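Local structure of pentalenene synthase (Streptomyces chartreusis NRRL 3882, 6Q4S) at residues Trp48-Tyr58 with Met70-Asp81; Arg28-Val36 with Pro118-Val126. The protein probably converts (2E,6E)-farnesyl diphosphate into the bicyclic sesquiterpene alcohol 7-epi-alpha-eudesmol, using magnesium ions to draw off the diphosphate. One frame throughout, in Å; residues are numbered along the deposited sequence.

Interaction 1: residues Trp48-Tyr58 with Met70-Asp81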
loop_
_atom_site.group_PDB
_atom_site.type_symbol
_atom_site.label_atom_id
_atom_site.label_comp_id
_atom_site.label_asym_id
_atom_site.label_seq_id
_atom_site.Cartn_x
_atom_site.Cartn_y
_atom_site.Cartn_z
ATOM N N TRP A 48 -14.442 -20.594 17.944
ATOM C CA TRP A 48 -13.085 -20.408 17.408
ATOM C C TRP A 48 -12.129 -19.811 18.439
ATOM O O TRP A 48 -10.904 -19.811 18.222
ATOM C CB TRP A 48 -13.093 -19.525 16.161
ATOM C CG TRP A 48 -14.071 -19.908 15.073
ATOM C CD1 TRP A 48 -14.675 -21.144 14.884
ATOM C CD2 TRP A 48 -14.554 -19.047 14.010
ATOM N NE1 TRP A 48 -15.504 -21.090 13.779
ATOM C CE2 TRP A 48 -15.456 -19.822 13.224
ATOM C CE3 TRP A 48 -14.292 -17.693 13.629
ATOM C CZ2 TRP A 48 -16.120 -19.282 12.076
ATOM C CZ3 TRP A 48 -14.953 -17.154 12.516
ATOM C CH2 TRP A 48 -15.865 -17.959 11.743
ATOM N N ASP A 49 -12.680 -19.261 19.536
ATOM C CA ASP A 49 -11.905 -18.537 20.579
ATOM C C ASP A 49 -10.820 -17.582 20.058
ATOM O O ASP A 49 -9.667 -17.583 20.506
ATOM C CB ASP A 49 -11.369 -19.497 21.673
ATOM C CG ASP A 49 -11.115 -18.745 23.032
ATOM O OD1 ASP A 49 -11.537 -17.517 23.163
ATOM O OD2 ASP A 49 -10.502 -19.368 23.953
ATOM N N LEU A 50 -11.202 -16.724 19.102
ATOM C CA LEU A 50 -10.286 -15.668 18.633
ATOM C C LEU A 50 -9.785 -14.707 19.712
ATOM O O LEU A 50 -8.653 -14.327 19.699
ATOM C CB LEU A 50 -10.928 -14.846 17.538
ATOM C CG LEU A 50 -11.233 -15.618 16.276
ATOM C CD1 LEU A 50 -11.484 -14.576 15.184
ATOM C CD2 LEU A 50 -10.118 -16.551 15.849
ATOM N N PRO A 51 -10.622 -14.363 20.707
ATOM C CA PRO A 51 -10.089 -13.528 21.808
ATOM C C PRO A 51 -8.812 -14.091 22.429
ATOM O O PRO A 51 -7.861 -13.391 22.664
ATOM C CB PRO A 51 -11.250 -13.501 22.787
ATOM C CG PRO A 51 -12.407 -13.530 21.869
ATOM C CD PRO A 51 -12.070 -14.536 20.821
ATOM N N GLN A 52 -8.770 -15.399 22.604
ATOM C CA GLN A 52 -7.597 -15.987 23.167
ATOM C C GLN A 52 -6.408 -15.818 22.291
ATOM O O GLN A 52 -5.308 -15.505 22.750
ATOM C CB GLN A 52 -7.893 -17.467 23.513
ATOM C CG GLN A 52 -6.736 -18.166 24.175
ATOM C CD GLN A 52 -6.824 -19.685 24.019
ATOM O OE1 GLN A 52 -7.907 -20.270 23.917
ATOM N NE2 GLN A 52 -5.682 -20.305 23.947
ATOM N N ALA A 53 -6.570 -16.000 20.973
ATOM C CA ALA A 53 -5.447 -15.773 20.081
ATOM C C ALA A 53 -4.936 -14.338 20.213
ATOM O O ALA A 53 -3.694 -14.093 20.289
ATOM C CB ALA A 53 -5.886 -16.076 18.639
ATOM N N ALA A 54 -5.880 -13.375 20.229
ATOM C CA ALA A 54 -5.429 -11.963 20.350
ATOM C C ALA A 54 -4.632 -11.688 21.637
ATOM O O ALA A 54 -3.615 -10.975 21.657
ATOM C CB ALA A 54 -6.612 -11.052 20.237
ATOM N N ALA A 55 -5.110 -12.274 22.732
ATOM C CA ALA A 55 -4.438 -12.129 24.042
ATOM C C ALA A 55 -3.029 -12.710 24.060
ATOM O O ALA A 55 -2.143 -12.200 24.767
ATOM C CB ALA A 55 -5.314 -12.782 25.134
ATOM N N ARG A 56 -2.789 -13.765 23.277
ATOM C CA ARG A 56 -1.412 -14.411 23.180
ATOM C C ARG A 56 -0.499 -13.785 22.173
ATOM O O ARG A 56 0.713 -13.790 22.319
ATOM C CB ARG A 56 -1.619 -15.872 22.828
ATOM C CG ARG A 56 -2.362 -16.707 23.849
ATOM C CD ARG A 56 -2.433 -18.159 23.352
ATOM N NE ARG A 56 -3.093 -19.029 24.315
ATOM C CZ ARG A 56 -2.463 -19.499 25.401
ATOM N NH1 ARG A 56 -1.188 -19.207 25.639
ATOM N NH2 ARG A 56 -3.107 -20.279 26.234
ATOM N N THR A 57 -1.081 -13.209 21.104
ATOM C CA THR A 57 -0.270 -12.534 20.098
ATOM C C THR A 57 0.033 -11.037 20.294
ATOM O O THR A 57 1.063 -10.524 19.774
ATOM C CB THR A 57 -0.841 -12.737 18.672
ATOM O OG1 THR A 57 -2.185 -12.276 18.576
ATOM C CG2 THR A 57 -0.842 -14.206 18.362
ATOM N N TYR A 58 -0.820 -10.352 21.041
ATOM C CA TYR A 58 -0.601 -8.929 21.362
ATOM C C TYR A 58 -0.599 -8.760 22.905
ATOM O O TYR A 58 -1.465 -8.109 23.459
ATOM C CB TYR A 58 -1.700 -8.070 20.730
ATOM C CG TYR A 58 -1.673 -8.174 19.205
ATOM C CD1 TYR A 58 -0.546 -7.779 18.507
ATOM C CD2 TYR A 58 -2.728 -8.713 18.513
ATOM C CE1 TYR A 58 -0.462 -7.937 17.136
ATOM C CE2 TYR A 58 -2.647 -8.871 17.134
ATOM C CZ TYR A 58 -1.519 -8.509 16.469
ATOM O OH TYR A 58 -1.398 -8.602 15.087
ATOM N N MET A 70 -9.052 -7.534 19.117
ATOM C CA MET A 70 -9.981 -8.607 18.962
ATOM C C MET A 70 -10.998 -8.293 17.880
ATOM O O MET A 70 -11.393 -9.173 17.101
ATOM C CB MET A 70 -10.729 -8.927 20.239
ATOM C CG MET A 70 -9.782 -9.354 21.379
ATOM S SD MET A 70 -10.762 -9.689 22.865
ATOM C CE MET A 70 -9.418 -10.440 23.805
ATOM N N ASN A 71 -11.467 -7.042 17.852
ATOM C CA ASN A 71 -12.432 -6.697 16.859
ATOM C C ASN A 71 -11.797 -6.947 15.410
ATOM O O ASN A 71 -12.414 -7.564 14.528
ATOM C CB ASN A 71 -12.902 -5.235 17.048
ATOM C CG ASN A 71 -13.689 -5.017 18.339
ATOM O OD1 ASN A 71 -14.224 -5.953 18.950
ATOM N ND2 ASN A 71 -13.880 -3.746 18.662
ATOM N N TRP A 72 -10.642 -6.391 15.206
ATOM C CA TRP A 72 -9.872 -6.615 13.978
ATOM C C TRP A 72 -9.664 -8.084 13.619
ATOM O O TRP A 72 -10.042 -8.517 12.540
ATOM C CB TRP A 72 -8.551 -5.996 14.143
ATOM C CG TRP A 72 -7.685 -6.072 12.976
ATOM C CD1 TRP A 72 -8.016 -5.887 11.673
ATOM C CD2 TRP A 72 -6.323 -6.344 13.012
ATOM N NE1 TRP A 72 -6.911 -6.015 10.873
ATOM C CE2 TRP A 72 -5.851 -6.323 11.671
ATOM C CE3 TRP A 72 -5.435 -6.645 14.039
ATOM C CZ2 TRP A 72 -4.509 -6.491 11.364
ATOM C CZ3 TRP A 72 -4.144 -6.849 13.741
ATOM C CH2 TRP A 72 -3.673 -6.775 12.412
ATOM N N PHE A 73 -9.131 -8.845 14.568
ATOM C CA PHE A 73 -9.044 -10.275 14.448
ATOM C C PHE A 73 -10.320 -10.894 13.885
ATOM O O PHE A 73 -10.244 -11.755 13.044
ATOM C CB PHE A 73 -8.792 -10.929 15.804
ATOM C CG PHE A 73 -7.496 -11.622 15.934
ATOM C CD1 PHE A 73 -7.408 -12.966 15.688
ATOM C CD2 PHE A 73 -6.378 -10.966 16.421
ATOM C CE1 PHE A 73 -6.216 -13.636 15.851
ATOM C CE2 PHE A 73 -5.179 -11.646 16.645
ATOM C CZ PHE A 73 -5.096 -12.961 16.335
ATOM N N SER A 74 -11.483 -10.507 14.394
ATOM C CA SER A 74 -12.681 -11.098 13.949
ATOM C C SER A 74 -12.981 -10.835 12.452
ATOM O O SER A 74 -13.676 -11.664 11.848
ATOM C CB SER A 74 -13.907 -10.677 14.803
ATOM O OG SER A 74 -14.288 -9.334 14.594
ATOM N N LEU A 75 -12.515 -9.690 11.914
ATOM C CA LEU A 75 -12.872 -9.233 10.553
ATOM C C LEU A 75 -12.380 -10.214 9.541
ATOM O O LEU A 75 -13.146 -10.672 8.715
ATOM C CB LEU A 75 -12.318 -7.824 10.204
ATOM C CG LEU A 75 -12.998 -6.790 11.055
ATOM C CD1 LEU A 75 -12.496 -5.391 10.814
ATOM C CD2 LEU A 75 -14.491 -6.875 10.901
ATOM N N ALA A 76 -11.118 -10.547 9.640
ATOM C CA ALA A 76 -10.526 -11.483 8.742
ATOM C C ALA A 76 -11.195 -12.856 8.791
ATOM O O ALA A 76 -11.432 -13.451 7.767
ATOM C CB ALA A 76 -9.066 -11.616 9.067
ATOM N N PHE A 77 -11.430 -13.389 9.978
ATOM C CA PHE A 77 -11.996 -14.715 10.116
ATOM C C PHE A 77 -13.475 -14.791 9.772
ATOM O O PHE A 77 -13.962 -15.826 9.354
ATOM C CB PHE A 77 -11.803 -15.246 11.534
ATOM C CG PHE A 77 -10.397 -15.685 11.838
ATOM C CD1 PHE A 77 -9.381 -14.743 12.146
ATOM C CD2 PHE A 77 -10.074 -17.046 11.850
ATOM C CE1 PHE A 77 -8.081 -15.159 12.422
ATOM C CE2 PHE A 77 -8.757 -17.469 12.134
ATOM C CZ PHE A 77 -7.769 -16.524 12.437
ATOM N N LEU A 78 -14.201 -13.707 9.982
ATOM C CA LEU A 78 -15.595 -13.678 9.609
ATOM C C LEU A 78 -15.759 -13.388 8.132
ATOM O O LEU A 78 -16.810 -13.650 7.586
ATOM C CB LEU A 78 -16.360 -12.654 10.403
ATOM C CG LEU A 78 -16.711 -13.197 11.804
ATOM C CD1 LEU A 78 -17.213 -12.108 12.719
ATOM C CD2 LEU A 78 -17.688 -14.375 11.704
ATOM N N PHE A 79 -14.744 -12.816 7.520
ATOM C CA PHE A 79 -14.837 -12.336 6.138
ATOM C C PHE A 79 -15.525 -13.331 5.173
ATOM O O PHE A 79 -16.668 -13.004 4.751
ATOM C CB PHE A 79 -13.483 -11.804 5.675
ATOM C CG PHE A 79 -13.447 -11.323 4.258
ATOM C CD1 PHE A 79 -14.514 -10.756 3.667
ATOM C CD2 PHE A 79 -12.266 -11.380 3.566
ATOM C CE1 PHE A 79 -14.438 -10.307 2.354
ATOM C CE2 PHE A 79 -12.184 -10.937 2.254
ATOM C CZ PHE A 79 -13.296 -10.419 1.646
ATOM N N ASP A 80 -14.965 -14.522 4.871
ATOM C CA ASP A 80 -15.775 -15.560 4.040
ATOM C C ASP A 80 -17.280 -15.695 4.375
ATOM O O ASP A 80 -18.155 -15.693 3.492
ATOM C CB ASP A 80 -15.180 -16.986 4.023
ATOM C CG ASP A 80 -14.179 -17.224 5.125
ATOM O OD1 ASP A 80 -14.595 -17.211 6.319
ATOM O OD2 ASP A 80 -12.975 -17.380 4.777
ATOM N N ASP A 81 -17.560 -15.736 5.670
ATOM C CA ASP A 81 -18.915 -15.997 6.188
ATOM C C ASP A 81 -19.892 -14.795 6.046
ATOM O O ASP A 81 -21.043 -14.890 6.430
ATOM C CB ASP A 81 -18.837 -16.549 7.649
ATOM C CG ASP A 81 -17.848 -17.763 7.788
ATOM O OD1 ASP A 81 -17.337 -18.259 6.761
ATOM O OD2 ASP A 81 -17.560 -18.211 8.912
#
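The Phe77 ring takes Leu50 CD2 squarely over one face: the methyl carbon lies 3.9 Å from the ring centroid and only 4° off the normal, a CH-pi contact. The other methyl, Leu50 CD1, reaches the root of the same ring, 3.7 Å from Phe77 CG. On one face of Phe73 sits Ala54 N, displaced toward the rim, while Thr57 OG1 (3.6 Å from Phe73 CE2) and Tyr58 CE2 stand at its edge. Leu50, Ala53, Ala54 and Thr57 form the hole that receives this ring as a knob. Thr57 OG1 is tied to Ala53 O, which it meets above the carbonyl plane and shares with Thr57 N. Tyr58 OH comes to the edge of the Trp72 ring, 3.5 Å from Trp72 CZ3, and its polar partner is Ser186 O. Running extended beyond CG (chi2 179°), Met70 passes Ala54 CB and brings its methyl CE 3.7 Å from Pro51 CB. At the far end Trp48 CZ3 packs 3.8 Å from Phe77 CB, with Leu78 CD2 also near; the poorly ordered Asp81 tentatively brings OD2 to the indole edge. The axes of the short segments 50-57 and 70-79 run at 124°, 9.2 Å apart at closest approach. Such helix-on-helix packing belongs to the all-alpha class I terpene synthase fold, in which helix 63-79 leads into the DDXXD motif that begins at Asp80 and Asp81, where Asp80, with Asp84, probably binds magnesium.

Interaction 2: residues Arg28-Val36 with Pro118-Val126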
loop_
_atom_site.group_PDB
_atom_site.type_symbol
_atom_site.label_atom_id
_atom_site.label_comp_id
_atom_site.label_asym_id
_atom_site.label_seq_id
_atom_site.Cartn_x
_atom_site.Cartn_y
_atom_site.Cartn_z
ATOM N N ARG A 28 -19.984 -8.305 22.322
ATOM C CA ARG A 28 -21.100 -7.374 22.091
ATOM C C ARG A 28 -20.933 -6.585 20.795
ATOM O O ARG A 28 -21.904 -6.365 20.064
ATOM C CB ARG A 28 -21.179 -6.415 23.274
ATOM C CG ARG A 28 -22.010 -7.096 24.394
ATOM C CD ARG A 28 -21.517 -6.700 25.754
ATOM N NE ARG A 28 -21.711 -5.298 25.873
ATOM C CZ ARG A 28 -20.899 -4.471 26.487
ATOM N NH1 ARG A 28 -19.797 -4.898 27.083
ATOM N NH2 ARG A 28 -21.225 -3.180 26.489
ATOM N N TRP A 29 -19.685 -6.207 20.534
ATOM C CA TRP A 29 -19.341 -5.496 19.290
ATOM C C TRP A 29 -19.674 -6.304 18.033
ATOM O O TRP A 29 -20.212 -5.748 17.077
ATOM C CB TRP A 29 -17.904 -5.078 19.350
ATOM C CG TRP A 29 -17.378 -4.273 18.136
ATOM C CD1 TRP A 29 -17.334 -2.898 18.012
ATOM C CD2 TRP A 29 -16.744 -4.799 16.958
ATOM N NE1 TRP A 29 -16.732 -2.554 16.815
ATOM C CE2 TRP A 29 -16.332 -3.691 16.166
ATOM C CE3 TRP A 29 -16.468 -6.086 16.506
ATOM C CZ2 TRP A 29 -15.699 -3.847 14.915
ATOM C CZ3 TRP A 29 -15.836 -6.250 15.234
ATOM C CH2 TRP A 29 -15.471 -5.129 14.465
ATOM N N VAL A 30 -19.372 -7.601 17.994
ATOM C CA VAL A 30 -19.690 -8.358 16.779
ATOM C C VAL A 30 -21.184 -8.308 16.453
ATOM O O VAL A 30 -21.593 -8.275 15.265
ATOM C CB VAL A 30 -19.131 -9.815 16.670
ATOM C CG1 VAL A 30 -17.631 -9.833 16.890
ATOM C CG2 VAL A 30 -19.804 -10.782 17.586
ATOM N N TRP A 31 -22.014 -8.315 17.482
ATOM C CA TRP A 31 -23.464 -8.031 17.257
ATOM C C TRP A 31 -23.867 -6.591 16.878
ATOM O O TRP A 31 -24.682 -6.348 16.015
ATOM C CB TRP A 31 -24.261 -8.419 18.536
ATOM C CG TRP A 31 -24.461 -9.844 18.672
ATOM C CD1 TRP A 31 -23.760 -10.717 19.465
ATOM C CD2 TRP A 31 -25.459 -10.598 18.024
ATOM N NE1 TRP A 31 -24.293 -11.987 19.352
ATOM C CE2 TRP A 31 -25.324 -11.932 18.446
ATOM C CE3 TRP A 31 -26.443 -10.292 17.096
ATOM C CZ2 TRP A 31 -26.149 -12.931 17.989
ATOM C CZ3 TRP A 31 -27.270 -11.328 16.634
ATOM C CH2 TRP A 31 -27.111 -12.605 17.072
ATOM N N GLU A 32 -23.294 -5.636 17.534
ATOM C CA GLU A 32 -23.571 -4.231 17.260
ATOM C C GLU A 32 -23.198 -3.942 15.792
ATOM O O GLU A 32 -23.935 -3.265 15.094
ATOM C CB GLU A 32 -22.690 -3.383 18.180
ATOM C CG GLU A 32 -22.841 -1.877 18.046
ATOM C CD GLU A 32 -21.714 -1.061 18.616
ATOM O OE1 GLU A 32 -20.960 -1.574 19.466
ATOM O OE2 GLU A 32 -21.582 0.123 18.214
ATOM N N MET A 33 -22.085 -4.516 15.314
ATOM C CA MET A 33 -21.634 -4.230 13.908
ATOM C C MET A 33 -22.258 -5.166 12.897
ATOM O O MET A 33 -21.955 -5.105 11.711
ATOM C CB MET A 33 -20.108 -4.293 13.842
ATOM C CG MET A 33 -19.415 -3.372 14.801
ATOM S SD MET A 33 -19.960 -1.662 14.692
ATOM C CE MET A 33 -19.149 -1.267 13.119
ATOM N N ARG A 34 -23.132 -6.065 13.350
ATOM C CA ARG A 34 -23.916 -6.925 12.488
ATOM C C ARG A 34 -23.058 -7.917 11.707
ATOM O O ARG A 34 -23.487 -8.412 10.669
ATOM C CB ARG A 34 -24.868 -6.120 11.583
ATOM C CG ARG A 34 -25.739 -5.144 12.353
ATOM C CD ARG A 34 -26.278 -3.984 11.529
ATOM N NE ARG A 34 -27.728 -4.069 11.347
ATOM C CZ ARG A 34 -28.672 -3.897 12.299
ATOM N NH1 ARG A 34 -28.369 -3.631 13.576
ATOM N NH2 ARG A 34 -29.958 -3.998 11.960
ATOM N N LEU A 35 -21.911 -8.283 12.288
ATOM C CA LEU A 35 -21.002 -9.296 11.713
ATOM C C LEU A 35 -21.505 -10.698 11.897
ATOM O O LEU A 35 -21.144 -11.574 11.132
ATOM C CB LEU A 35 -19.603 -9.161 12.306
ATOM C CG LEU A 35 -19.007 -7.789 11.989
ATOM C CD1 LEU A 35 -17.702 -7.601 12.712
ATOM C CD2 LEU A 35 -18.820 -7.658 10.467
ATOM N N VAL A 36 -22.272 -10.937 12.956
ATOM C CA VAL A 36 -23.030 -12.152 13.094
ATOM C C VAL A 36 -24.510 -11.736 13.092
ATOM O O VAL A 36 -24.884 -10.605 13.555
ATOM C CB VAL A 36 -22.655 -12.959 14.350
ATOM C CG1 VAL A 36 -21.170 -13.242 14.418
ATOM C CG2 VAL A 36 -23.098 -12.258 15.606
ATOM N N PRO A 118 -21.675 -4.766 6.341
ATOM C CA PRO A 118 -21.217 -4.779 7.727
ATOM C C PRO A 118 -19.685 -4.850 7.872
ATOM O O PRO A 118 -19.102 -4.088 8.656
ATOM C CB PRO A 118 -21.892 -6.054 8.293
ATOM C CG PRO A 118 -23.145 -6.171 7.496
ATOM C CD PRO A 118 -22.787 -5.706 6.111
ATOM N N ILE A 119 -19.028 -5.744 7.140
ATOM C CA ILE A 119 -17.571 -5.879 7.253
ATOM C C ILE A 119 -16.791 -4.593 6.887
ATOM O O ILE A 119 -15.833 -4.233 7.583
ATOM C CB ILE A 119 -17.061 -7.082 6.492
ATOM C CG1 ILE A 119 -15.628 -7.400 6.929
ATOM C CG2 ILE A 119 -17.062 -6.849 4.989
ATOM C CD1 ILE A 119 -15.383 -8.879 6.836
ATOM N N THR A 120 -17.247 -3.842 5.868
ATOM C CA THR A 120 -16.465 -2.680 5.387
ATOM C C THR A 120 -16.655 -1.531 6.338
ATOM O O THR A 120 -15.726 -0.799 6.625
ATOM C CB THR A 120 -16.779 -2.294 3.934
ATOM O OG1 THR A 120 -18.168 -1.930 3.729
ATOM C CG2 THR A 120 -16.431 -3.442 3.023
ATOM N N LEU A 121 -17.867 -1.408 6.873
ATOM C CA LEU A 121 -18.121 -0.415 7.916
ATOM C C LEU A 121 -17.366 -0.705 9.185
ATOM O O LEU A 121 -16.836 0.217 9.790
ATOM C CB LEU A 121 -19.635 -0.329 8.204
ATOM C CG LEU A 121 -20.441 0.184 6.982
ATOM C CD1 LEU A 121 -21.903 -0.269 7.113
ATOM C CD2 LEU A 121 -20.345 1.695 6.801
ATOM N N ALA A 122 -17.309 -1.970 9.578
ATOM C CA ALA A 122 -16.552 -2.402 10.738
ATOM C C ALA A 122 -15.108 -2.081 10.553
ATOM O O ALA A 122 -14.469 -1.522 11.451
ATOM C CB ALA A 122 -16.742 -3.870 11.015
ATOM N N TRP A 123 -14.564 -2.429 9.389
ATOM C CA TRP A 123 -13.166 -2.105 9.131
ATOM C C TRP A 123 -12.901 -0.624 9.053
ATOM O O TRP A 123 -11.894 -0.170 9.577
ATOM C CB TRP A 123 -12.666 -2.856 7.881
ATOM C CG TRP A 123 -11.250 -2.624 7.479
ATOM C CD1 TRP A 123 -10.850 -2.284 6.213
ATOM C CD2 TRP A 123 -10.033 -2.705 8.270
ATOM N NE1 TRP A 123 -9.484 -2.192 6.162
ATOM C CE2 TRP A 123 -8.958 -2.428 7.403
ATOM C CE3 TRP A 123 -9.750 -2.994 9.600
ATOM C CZ2 TRP A 123 -7.608 -2.399 7.829
ATOM C CZ3 TRP A 123 -8.407 -2.971 10.027
ATOM C CH2 TRP A 123 -7.354 -2.651 9.143
ATOM N N ALA A 124 -13.754 0.169 8.424
ATOM C CA ALA A 124 -13.479 1.606 8.465
ATOM C C ALA A 124 -13.333 2.123 9.900
ATOM O O ALA A 124 -12.480 3.016 10.185
ATOM C CB ALA A 124 -14.516 2.399 7.719
ATOM N N GLU A 125 -14.125 1.555 10.815
ATOM C CA GLU A 125 -14.037 1.928 12.239
ATOM C C GLU A 125 -12.738 1.496 12.861
ATOM O O GLU A 125 -12.073 2.325 13.421
ATOM C CB GLU A 125 -15.222 1.367 13.069
ATOM C CG GLU A 125 -15.110 1.762 14.556
ATOM C CD GLU A 125 -16.054 0.975 15.467
ATOM O OE1 GLU A 125 -17.264 1.260 15.357
ATOM O OE2 GLU A 125 -15.568 0.094 16.243
ATOM N N VAL A 126 -12.372 0.223 12.676
ATOM C CA VAL A 126 -11.206 -0.361 13.295
ATOM C C VAL A 126 -9.955 0.306 12.854
ATOM O O VAL A 126 -9.060 0.522 13.678
ATOM C CB VAL A 126 -11.168 -1.903 13.143
ATOM C CG1 VAL A 126 -9.823 -2.548 13.441
ATOM C CG2 VAL A 126 -12.275 -2.527 13.966
HETATM O O HOH W 1 -20.836 -3.022 10.603
#
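Trp29 and Glu125 each place CG anti to the backbone N (chi1 -178° and 180°), which sends the indole and the extended carboxylate chain across the gap, where the two side chains run alongside one another, pointing opposite ways. Trp29 NE1 then donates to Glu125 OE2 over 2.9 Å with an N-H...O angle of 153°. The oxygen is met on its syn side but well out of the carboxylate plane, and lies somewhat tilted from the indole plane, so the bond is sound without being straight. The benzo part of the indole rests on the helix beyond, with Trp29 CZ2 3.8 Å from Val126 CG2 and Trp29 CH2 3.9 Å from Ala122 CB. One indole face carries Met33 CG from the same segment. Bends at chi2 and chi3 turn the Met33 methyl inward, bringing CE 3.7 Å from Ala122 CA and also close to Glu125 OE1. An alanine in place of Trp29 is likely to leave Glu125 OE2 without its indole donor and open a gap against Ala122 and Val126. Beyond the helix end, Arg34 adopts positive phi in a Schellman motif, and the turn settles on Pro118, whose CB lies 3.5 Å from Met33 O. A water donates to both Met33 O (2.6 Å) and Pro118 O (2.8 Å), pinning the turn to the first turn of helix 118-131. Leu35 CD2 packs against the backbone of Pro118 and Ile119. Chemically, the contact is a mostly apolar interface with one direct and one water-mediated polar link; the indole N-H would tend to stabilise a charged Glu125, whereas nearby Glu32 may oppose that charge.

In the fold
Helix 63-79 joins the two contacts, whose centres are about 13 Å apart: helix 50-57 packs on it in interaction 1, while both elements of interaction 2 also touch it. Trp29 CE3 approaches Asn71 OD1 at 3.3 Å, and Trp72 CD1 meets Trp123 CZ3 at 3.4 Å. Further along, Ile119 CD1 lies 3.4 Å from Leu75 O. Interaction 1, centred about 9 Å from the chain centre against 19 Å for interaction 2, contains Asp80, a probable magnesium ligand. Side chain to side chain, Phe77 is about 7 Å from Asn223 (probable metal ligand) and Trp48 about 8 Å from Arg230 (probable substrate binder). In interaction 2, the side chain of Ile119 is about 8 Å from that of Asp80.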